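Local coordinates for protein pterin-4-alpha-carbinolamine dehydratase MoaB2 (PDB 3RFQ) that probably takes part in molybdenum cofactor biosynthesis as a MogA/MoaB-family protein with a likely molybdopterin-binding domain, at residues H49-L58 with G158-M167; V29-D40 with G62-A73. All coordinates share one frame; numbering follows the deposited sequence.

Contact 1. Residues H49-L58 with G158-M167; sequences HSGPLVTELL and GSRYAVRDGM. With NA (sodium ion), chain F.
The guanidinium of Arg160 carries Leu53 CD2 over the centre of one face, 3.8 Å above its plane, and meets His49 O at its edge. Arg160 NH1 donates to that carbonyl at 3.1 Å; the oxygen lies in the guanidinium plane, but the N-H···O bond is bent and the donor stands well above the carbonyl plane. Arg164 turns a face of its own guanidinium to the same leucine, with Leu53 CD2 above its centre and Leu53 CD1 3.6 Å from NH1. With CG anti to the backbone N (chi1 175°), the forked end of Leu53 is carried toward helix 160-167, where it touches a face of each guanidinium. Both guanidinium groups have a carboxylate partner: NE of each forms a salt bridge to Glu60 of the second subunit, and Glu56 reciprocates by bridging to Arg164 of that subunit. This edge of the contact therefore lies at the interface with the second subunit. The two helices, 51-58 and 160-167, run nearly parallel, 14° apart with axes 10.4 Å from each other, and lie side by side on one face of the sheet of an alpha/beta MogA/MoaB-type domain, with Val54 and Val163 both resting on Val96 of strand 92-96. Between them the interior is apolar. Val54 CG2 crosses Val163 CG1 at about a right angle, 3.6 Å apart. One turn on, Leu57 CD1 packs against Met167 CG at 3.8 Å. The methionine chain, bent at chi2 and chi3, curls back and sets its CE 3.6 Å from Leu58 CD2. On another side of helix 160-167, Asp165 OD1 binds a sodium ion at 2.9 Å, which Ser129, several waters and Asp165 and Ser129 of the second subunit also coordinate.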
loop_
_atom_site.group_PDB
_atom_site.type_symbol
_atom_site.label_atom_id
_atom_site.label_comp_id
_atom_site.label_asym_id
_atom_site.label_seq_id
_atom_site.Cartn_x
_atom_site.Cartn_y
_atom_site.Cartn_z
ATOM N N HIS C 49 4.266 -26.414 16.523
ATOM C CA HIS C 49 3.087 -25.950 15.799
ATOM C C HIS C 49 3.444 -25.291 14.466
ATOM O O HIS C 49 2.620 -25.280 13.537
ATOM C CB HIS C 49 2.254 -25.009 16.675
ATOM C CG HIS C 49 1.592 -25.688 17.841
ATOM N ND1 HIS C 49 1.877 -25.369 19.155
ATOM C CD2 HIS C 49 0.658 -26.671 17.890
ATOM C CE1 HIS C 49 1.146 -26.123 19.960
ATOM N NE2 HIS C 49 0.398 -26.921 19.218
ATOM N N SER C 50 4.675 -24.800 14.345
ATOM C CA SER C 50 5.093 -24.068 13.138
ATOM C C SER C 50 5.700 -24.912 12.015
ATOM O O SER C 50 5.390 -24.691 10.851
ATOM C CB SER C 50 6.055 -22.933 13.501
ATOM O OG SER C 50 5.396 -21.984 14.320
ATOM N N GLY C 51 6.586 -25.847 12.360
ATOM C CA GLY C 51 7.251 -26.699 11.391
ATOM C C GLY C 51 6.302 -27.291 10.351
ATOM O O GLY C 51 6.499 -27.059 9.144
ATOM N N PRO C 52 5.263 -28.038 10.793
ATOM C CA PRO C 52 4.377 -28.666 9.782
ATOM C C PRO C 52 3.687 -27.666 8.856
ATOM O O PRO C 52 3.464 -27.970 7.654
ATOM C CB PRO C 52 3.340 -29.461 10.615
ATOM C CG PRO C 52 4.036 -29.731 11.961
ATOM C CD PRO C 52 4.979 -28.500 12.167
ATOM N N LEU C 53 3.338 -26.498 9.400
ATOM C CA LEU C 53 2.634 -25.502 8.599
ATOM C C LEU C 53 3.564 -24.911 7.529
ATOM O O LEU C 53 3.212 -24.861 6.333
ATOM C CB LEU C 53 1.993 -24.414 9.471
ATOM C CG LEU C 53 1.336 -23.261 8.704
ATOM C CD1 LEU C 53 0.249 -23.745 7.709
ATOM C CD2 LEU C 53 0.785 -22.186 9.652
ATOM N N VAL C 54 4.750 -24.472 7.947
ATOM C CA VAL C 54 5.736 -23.937 6.987
ATOM C C VAL C 54 6.066 -25.016 5.942
ATOM O O VAL C 54 6.217 -24.714 4.777
ATOM C CB VAL C 54 7.033 -23.351 7.671
ATOM C CG1 VAL C 54 7.960 -22.691 6.629
ATOM C CG2 VAL C 54 6.648 -22.291 8.715
ATOM N N THR C 55 6.112 -26.274 6.366
ATOM C CA THR C 55 6.413 -27.370 5.466
ATOM C C THR C 55 5.328 -27.494 4.398
ATOM O O THR C 55 5.650 -27.599 3.203
ATOM C CB THR C 55 6.560 -28.682 6.234
ATOM O OG1 THR C 55 7.666 -28.556 7.133
ATOM C CG2 THR C 55 6.777 -29.883 5.279
ATOM N N GLU C 56 4.064 -27.486 4.840
ATOM C CA GLU C 56 2.914 -27.501 3.954
ATOM C C GLU C 56 2.944 -26.361 2.933
ATOM O O GLU C 56 2.721 -26.591 1.743
ATOM C CB GLU C 56 1.607 -27.449 4.760
ATOM C CG GLU C 56 0.346 -27.433 3.895
ATOM C CD GLU C 56 -0.899 -26.857 4.617
ATOM O OE1 GLU C 56 -0.880 -26.648 5.849
ATOM O OE2 GLU C 56 -1.923 -26.644 3.949
ATOM N N LEU C 57 3.217 -25.149 3.406
ATOM C CA LEU C 57 3.254 -23.948 2.560
ATOM C C LEU C 57 4.450 -23.937 1.597
ATOM O O LEU C 57 4.306 -23.565 0.435
ATOM C CB LEU C 57 3.229 -22.674 3.428
ATOM C CG LEU C 57 1.987 -22.563 4.340
ATOM C CD1 LEU C 57 2.088 -21.370 5.319
ATOM C CD2 LEU C 57 0.696 -22.442 3.544
ATOM N N LEU C 58 5.623 -24.350 2.073
ATOM C CA LEU C 58 6.780 -24.501 1.198
ATOM C C LEU C 58 6.500 -25.535 0.077
ATOM O O LEU C 58 6.760 -25.275 -1.091
ATOM C CB LEU C 58 7.999 -24.913 2.013
ATOM C CG LEU C 58 8.702 -23.797 2.807
ATOM C CD1 LEU C 58 9.779 -24.399 3.674
ATOM C CD2 LEU C 58 9.309 -22.764 1.874
ATOM N N GLY C 158 6.897 -15.318 14.730
ATOM C CA GLY C 158 6.390 -16.606 15.209
ATOM C C GLY C 158 4.886 -16.899 15.229
ATOM O O GLY C 158 4.497 -18.070 15.284
ATOM N N SER C 159 4.011 -15.888 15.203
ATOM C CA SER C 159 2.571 -16.189 15.360
ATOM C C SER C 159 2.084 -16.981 14.114
ATOM O O SER C 159 2.691 -16.898 13.061
ATOM C CB SER C 159 1.752 -14.903 15.513
ATOM O OG SER C 159 1.661 -14.256 14.247
ATOM N N ARG C 160 1.013 -17.750 14.240
ATOM C CA ARG C 160 0.440 -18.450 13.078
ATOM C C ARG C 160 0.052 -17.507 11.913
ATOM O O ARG C 160 0.251 -17.845 10.749
ATOM C CB ARG C 160 -0.806 -19.233 13.499
ATOM C CG ARG C 160 -1.127 -20.431 12.571
ATOM C CD ARG C 160 -1.624 -21.601 13.441
ATOM N NE ARG C 160 -2.021 -22.774 12.664
ATOM C CZ ARG C 160 -1.215 -23.802 12.461
ATOM N NH1 ARG C 160 -0.006 -23.795 13.015
ATOM N NH2 ARG C 160 -1.612 -24.834 11.725
ATOM N N TYR C 161 -0.524 -16.343 12.235
ATOM C CA TYR C 161 -0.919 -15.402 11.198
ATOM C C TYR C 161 0.309 -14.851 10.499
ATOM O O TYR C 161 0.290 -14.711 9.281
ATOM C CB TYR C 161 -1.781 -14.261 11.743
ATOM C CG TYR C 161 -3.217 -14.619 12.116
ATOM C CD1 TYR C 161 -3.756 -15.881 11.850
ATOM C CD2 TYR C 161 -4.051 -13.657 12.680
ATOM C CE1 TYR C 161 -5.100 -16.180 12.177
ATOM C CE2 TYR C 161 -5.383 -13.930 13.001
ATOM C CZ TYR C 161 -5.900 -15.192 12.759
ATOM O OH TYR C 161 -7.213 -15.440 13.119
ATOM N N ALA C 162 1.384 -14.566 11.246
ATOM C CA ALA C 162 2.663 -14.102 10.604
ATOM C C ALA C 162 3.215 -15.131 9.631
ATOM O O ALA C 162 3.651 -14.801 8.534
ATOM C CB ALA C 162 3.741 -13.729 11.650
ATOM N N VAL C 163 3.217 -16.386 10.044
ATOM C CA VAL C 163 3.718 -17.444 9.194
ATOM C C VAL C 163 2.875 -17.524 7.917
ATOM O O VAL C 163 3.410 -17.552 6.802
ATOM C CB VAL C 163 3.671 -18.822 9.920
ATOM C CG1 VAL C 163 3.914 -19.944 8.911
ATOM C CG2 VAL C 163 4.691 -18.851 11.048
ATOM N N ARG C 164 1.563 -17.529 8.070
ATOM C CA ARG C 164 0.740 -17.675 6.882
ATOM C C ARG C 164 0.931 -16.468 5.933
ATOM O O ARG C 164 1.145 -16.629 4.708
ATOM C CB ARG C 164 -0.729 -17.797 7.282
ATOM C CG ARG C 164 -1.089 -19.098 7.948
ATOM C CD ARG C 164 -2.599 -19.183 8.114
ATOM N NE ARG C 164 -3.016 -20.409 8.794
ATOM C CZ ARG C 164 -3.054 -21.624 8.246
ATOM N NH1 ARG C 164 -2.664 -21.821 6.983
ATOM N NH2 ARG C 164 -3.473 -22.650 8.971
ATOM N N ASP C 165 0.814 -15.266 6.494
ATOM C CA ASP C 165 0.872 -14.062 5.677
ATOM C C ASP C 165 2.275 -13.842 5.082
ATOM O O ASP C 165 2.386 -13.470 3.909
ATOM C CB ASP C 165 0.374 -12.842 6.446
ATOM C CG ASP C 165 0.209 -11.627 5.558
ATOM O OD1 ASP C 165 -0.701 -11.617 4.695
ATOM O OD2 ASP C 165 0.983 -10.659 5.722
ATOM N N GLY C 166 3.323 -14.094 5.877
ATOM C CA GLY C 166 4.706 -14.035 5.404
ATOM C C GLY C 166 4.945 -14.915 4.198
ATOM O O GLY C 166 5.577 -14.491 3.241
ATOM N N MET C 167 4.435 -16.144 4.232
ATOM C CA MET C 167 4.615 -17.096 3.132
ATOM C C MET C 167 3.855 -16.671 1.881
ATOM O O MET C 167 4.360 -16.845 0.779
ATOM C CB MET C 167 4.203 -18.527 3.550
ATOM C CG MET C 167 5.152 -19.222 4.545
ATOM S SD MET C 167 6.886 -19.320 4.009
ATOM C CE MET C 167 6.756 -20.283 2.501
HETATM NA NA NA F . -1.269 -9.954 2.425
HETATM O O HOH W 1 -2.667 -24.547 5.880
HETATM O O HOH W 2 -3.435 -24.486 5.732
HETATM O O HOH W 3 0.498 -11.510 1.904
HETATM O O HOH W 4 -0.070 -8.853 0.153
HETATM O O HOH W 5 -3.262 -10.699 3.356
HETATM O O HOH W 6 -1.996 -7.755 3.780
#

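Contact 2. Residues V29-D40 with G62-A73; sequences VVGRALVVVVDD and GFVVDGVVAVEA
Arg32 reaches across to Asp66 along its whole length. Its CB lies 4.0 Å from Val64 O, and CG and CD then skirt Asp66 OD1. A bend at chi3 (58°) turns the guanidinium side-on to the carboxylate: NE donates to Asp66 OD1 at 3.2 Å and NH1 to Asp66 OD2 at 2.6 Å, both on syn lone pairs, with the two planes nearly coplanar. NH2, the remaining nitrogen, goes to Gly88 O. At the start of the strands Val30 CB sits over one face of the Phe63 ring, 4.1 Å from its centroid, a CH-pi contact. Backbone bonds join the strands in parallel from Val30 N to Gly62 O, just ahead of the strands, as far as Asp39 N to Val71 O. The pairing slips by one residue in between: Ala33 pairs with Val65 but Val35 with Val68, a beta bulge at Asp66 and Gly67. Past the strands, Asp40 OD1 accepts from Ala73 N at 2.8 Å, from above the carboxylate plane, and also forms a salt bridge with Arg104. Adjacent parallel strands joined through helix 51-60 make a beta-alpha-beta crossover at one edge of the mixed sheet of this MogA/MoaB-type alpha/beta domain.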
loop_
_atom_site.group_PDB
_atom_site.type_symbol
_atom_site.label_atom_id
_atom_site.label_comp_id
_atom_site.label_asym_id
_atom_site.label_seq_id
_atom_site.Cartn_x
_atom_site.Cartn_y
_atom_site.Cartn_z
ATOM N N VAL C 29 9.685 -28.217 -9.799
ATOM C CA VAL C 29 10.189 -27.951 -8.452
ATOM C C VAL C 29 11.122 -26.728 -8.463
ATOM O O VAL C 29 12.017 -26.628 -9.300
ATOM C CB VAL C 29 10.869 -29.195 -7.858
ATOM C CG1 VAL C 29 11.709 -28.836 -6.631
ATOM C CG2 VAL C 29 9.799 -30.227 -7.520
ATOM N N VAL C 30 10.898 -25.817 -7.528
ATOM C CA VAL C 30 11.659 -24.586 -7.444
ATOM C C VAL C 30 13.009 -24.816 -6.806
ATOM O O VAL C 30 14.004 -24.253 -7.263
ATOM C CB VAL C 30 10.924 -23.511 -6.626
ATOM C CG1 VAL C 30 11.820 -22.298 -6.444
ATOM C CG2 VAL C 30 9.589 -23.123 -7.285
ATOM N N GLY C 31 13.050 -25.631 -5.751
ATOM C CA GLY C 31 14.329 -26.031 -5.128
ATOM C C GLY C 31 14.126 -26.737 -3.795
ATOM O O GLY C 31 13.028 -27.190 -3.498
ATOM N N ARG C 32 15.192 -26.850 -3.016
ATOM C CA ARG C 32 15.149 -27.477 -1.704
ATOM C C ARG C 32 14.942 -26.405 -0.623
ATOM O O ARG C 32 15.553 -25.328 -0.678
ATOM C CB ARG C 32 16.477 -28.187 -1.401
ATOM C CG ARG C 32 16.740 -29.525 -2.109
ATOM C CD ARG C 32 18.218 -29.970 -1.870
ATOM N NE ARG C 32 18.551 -30.108 -0.445
ATOM C CZ ARG C 32 19.786 -30.082 0.055
ATOM N NH1 ARG C 32 19.977 -30.205 1.363
ATOM N NH2 ARG C 32 20.844 -29.928 -0.730
ATOM N N ALA C 33 14.105 -26.701 0.370
ATOM C CA ALA C 33 13.989 -25.811 1.531
ATOM C C ALA C 33 14.232 -26.481 2.882
ATOM O O ALA C 33 14.109 -27.713 3.024
ATOM C CB ALA C 33 12.653 -25.060 1.517
ATOM N N LEU C 34 14.557 -25.657 3.872
ATOM C CA LEU C 34 14.647 -26.093 5.267
ATOM C C LEU C 34 13.889 -25.093 6.126
ATOM O O LEU C 34 13.952 -23.888 5.875
ATOM C CB LEU C 34 16.112 -26.133 5.731
ATOM C CG LEU C 34 16.350 -26.604 7.178
ATOM C CD1 LEU C 34 16.297 -28.128 7.255
ATOM C CD2 LEU C 34 17.698 -26.105 7.741
ATOM N N VAL C 35 13.178 -25.602 7.124
ATOM C CA VAL C 35 12.496 -24.769 8.113
ATOM C C VAL C 35 13.289 -24.779 9.422
ATOM O O VAL C 35 13.702 -25.827 9.885
ATOM C CB VAL C 35 11.090 -25.315 8.429
ATOM C CG1 VAL C 35 10.351 -24.383 9.400
ATOM C CG2 VAL C 35 10.278 -25.547 7.115
ATOM N N VAL C 36 13.528 -23.603 9.988
ATOM C CA VAL C 36 14.187 -23.483 11.290
ATOM C C VAL C 36 13.194 -22.859 12.258
ATOM O O VAL C 36 12.838 -21.703 12.094
ATOM C CB VAL C 36 15.473 -22.620 11.215
ATOM C CG1 VAL C 36 16.103 -22.441 12.620
ATOM C CG2 VAL C 36 16.451 -23.250 10.272
ATOM N N VAL C 37 12.744 -23.633 13.245
ATOM C CA VAL C 37 11.860 -23.128 14.286
ATOM C C VAL C 37 12.665 -22.649 15.493
ATOM O O VAL C 37 13.329 -23.438 16.160
ATOM C CB VAL C 37 10.789 -24.175 14.700
ATOM C CG1 VAL C 37 9.943 -23.671 15.886
ATOM C CG2 VAL C 37 9.898 -24.513 13.490
ATOM N N VAL C 38 12.618 -21.340 15.743
ATOM C CA VAL C 38 13.290 -20.734 16.869
ATOM C C VAL C 38 12.280 -20.608 17.964
ATOM O O VAL C 38 11.434 -19.716 17.944
ATOM C CB VAL C 38 13.825 -19.333 16.544
ATOM C CG1 VAL C 38 14.650 -18.800 17.725
ATOM C CG2 VAL C 38 14.650 -19.355 15.285
ATOM N N ASP C 39 12.367 -21.508 18.931
ATOM C CA ASP C 39 11.459 -21.502 20.051
ATOM C C ASP C 39 12.014 -22.392 21.162
ATOM O O ASP C 39 12.384 -23.548 20.922
ATOM C CB ASP C 39 10.067 -21.976 19.613
ATOM C CG ASP C 39 9.045 -21.900 20.747
ATOM O OD1 ASP C 39 8.622 -20.777 21.124
ATOM O OD2 ASP C 39 8.673 -22.971 21.266
ATOM N N ASP C 40 12.073 -21.844 22.372
ATOM C CA ASP C 40 12.682 -22.546 23.489
ATOM C C ASP C 40 11.931 -23.808 23.877
ATOM O O ASP C 40 12.551 -24.864 24.078
ATOM C CB ASP C 40 12.824 -21.625 24.701
ATOM C CG ASP C 40 13.977 -20.649 24.565
ATOM O OD1 ASP C 40 14.941 -20.936 23.809
ATOM O OD2 ASP C 40 13.913 -19.591 25.242
ATOM N N GLY C 62 6.092 -25.331 -4.337
ATOM C CA GLY C 62 7.025 -26.061 -5.219
ATOM C C GLY C 62 8.400 -26.319 -4.623
ATOM O O GLY C 62 9.324 -26.694 -5.348
ATOM N N PHE C 63 8.556 -26.141 -3.311
ATOM C CA PHE C 63 9.810 -26.495 -2.670
ATOM C C PHE C 63 9.784 -27.924 -2.135
ATOM O O PHE C 63 8.768 -28.360 -1.577
ATOM C CB PHE C 63 10.145 -25.515 -1.540
ATOM C CG PHE C 63 10.534 -24.158 -2.036
ATOM C CD1 PHE C 63 11.863 -23.866 -2.327
ATOM C CD2 PHE C 63 9.568 -23.194 -2.278
ATOM C CE1 PHE C 63 12.205 -22.612 -2.844
ATOM C CE2 PHE C 63 9.908 -21.960 -2.792
ATOM C CZ PHE C 63 11.227 -21.664 -3.054
ATOM N N VAL C 64 10.883 -28.649 -2.301
ATOM C CA VAL C 64 11.040 -29.927 -1.627
ATOM C C VAL C 64 11.656 -29.637 -0.256
ATOM O O VAL C 64 12.738 -29.045 -0.185
ATOM C CB VAL C 64 11.961 -30.883 -2.433
ATOM C CG1 VAL C 64 12.284 -32.134 -1.635
ATOM C CG2 VAL C 64 11.261 -31.322 -3.683
ATOM N N VAL C 65 10.969 -30.030 0.814
ATOM C CA VAL C 65 11.369 -29.683 2.188
ATOM C C VAL C 65 12.275 -30.752 2.861
ATOM O O VAL C 65 11.829 -31.849 3.158
ATOM C CB VAL C 65 10.123 -29.369 3.054
ATOM C CG1 VAL C 65 10.518 -29.005 4.499
ATOM C CG2 VAL C 65 9.323 -28.248 2.432
ATOM N N ASP C 66 13.550 -30.410 3.086
ATOM C CA ASP C 66 14.518 -31.298 3.728
ATOM C C ASP C 66 14.000 -31.776 5.079
ATOM O O ASP C 66 14.157 -32.954 5.429
ATOM C CB ASP C 66 15.847 -30.572 3.996
ATOM C CG ASP C 66 16.762 -30.494 2.779
ATOM O OD1 ASP C 66 16.380 -30.934 1.684
ATOM O OD2 ASP C 66 17.899 -29.988 2.934
ATOM N N GLY C 67 13.406 -30.851 5.831
ATOM C CA GLY C 67 12.939 -31.120 7.175
ATOM C C GLY C 67 12.770 -29.848 7.982
ATOM O O GLY C 67 12.808 -28.754 7.439
ATOM N N VAL C 68 12.556 -30.014 9.282
ATOM C CA VAL C 68 12.398 -28.919 10.222
ATOM C C VAL C 68 13.466 -29.124 11.280
ATOM O O VAL C 68 13.668 -30.254 11.732
ATOM C CB VAL C 68 11.020 -28.994 10.945
ATOM C CG1 VAL C 68 10.876 -27.873 11.978
ATOM C CG2 VAL C 68 9.856 -28.981 9.958
ATOM N N VAL C 69 14.126 -28.030 11.686
ATOM C CA VAL C 69 15.129 -28.065 12.760
ATOM C C VAL C 69 14.698 -27.113 13.870
ATOM O O VAL C 69 14.443 -25.926 13.612
ATOM C CB VAL C 69 16.538 -27.667 12.225
ATOM C CG1 VAL C 69 17.521 -27.450 13.373
ATOM C CG2 VAL C 69 17.059 -28.725 11.240
ATOM N N ALA C 70 14.601 -27.632 15.093
ATOM C CA ALA C 70 14.165 -26.824 16.240
ATOM C C ALA C 70 15.404 -26.357 16.988
ATOM O O ALA C 70 16.296 -27.154 17.265
ATOM C CB ALA C 70 13.223 -27.634 17.179
ATOM N N VAL C 71 15.477 -25.062 17.277
ATOM C CA VAL C 71 16.564 -24.535 18.090
ATOM C C VAL C 71 16.035 -23.587 19.146
ATOM O O VAL C 71 14.954 -23.012 18.991
ATOM C CB VAL C 71 17.642 -23.802 17.262
ATOM C CG1 VAL C 71 18.475 -24.776 16.483
ATOM C CG2 VAL C 71 17.009 -22.741 16.339
ATOM N N GLU C 72 16.829 -23.433 20.207
ATOM C CA GLU C 72 16.575 -22.473 21.264
ATOM C C GLU C 72 16.785 -21.059 20.731
ATOM O O GLU C 72 17.477 -20.863 19.720
ATOM C CB GLU C 72 17.546 -22.675 22.425
ATOM C CG GLU C 72 17.369 -23.921 23.229
ATOM C CD GLU C 72 18.402 -24.031 24.329
ATOM O OE1 GLU C 72 19.119 -25.035 24.333
ATOM O OE2 GLU C 72 18.515 -23.113 25.182
ATOM N N ALA C 73 16.202 -20.084 21.430
ATOM C CA ALA C 73 16.398 -18.668 21.117
ATOM C C ALA C 73 17.780 -18.273 21.616
ATOM O O ALA C 73 17.943 -17.531 22.592
ATOM C CB ALA C 73 15.318 -17.835 21.762
#

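Overall arrangement
The contacts meet in one beta-alpha-beta unit: helix 51-60, one partner in contact 1, connects the two strands of contact 2, and their segments alternate along the chain. Leu58 works in both places, packing its CB on Val65 and its CD1 on Ala33, while its carbonyl probably accepts from Phe63 N; Thr55 similarly touches Val68. Both are partly buried. Contact 1 is helix-on-helix packing, with a buried apolar middle and an exposed arginine rim, ionic where a second subunit closes it. Contact 2 is held chiefly by backbone hydrogen bonds, meets no other chain of the assembly, and ranges from buried valines of strand 31-38 to the more exposed residues of edge strand 63-71.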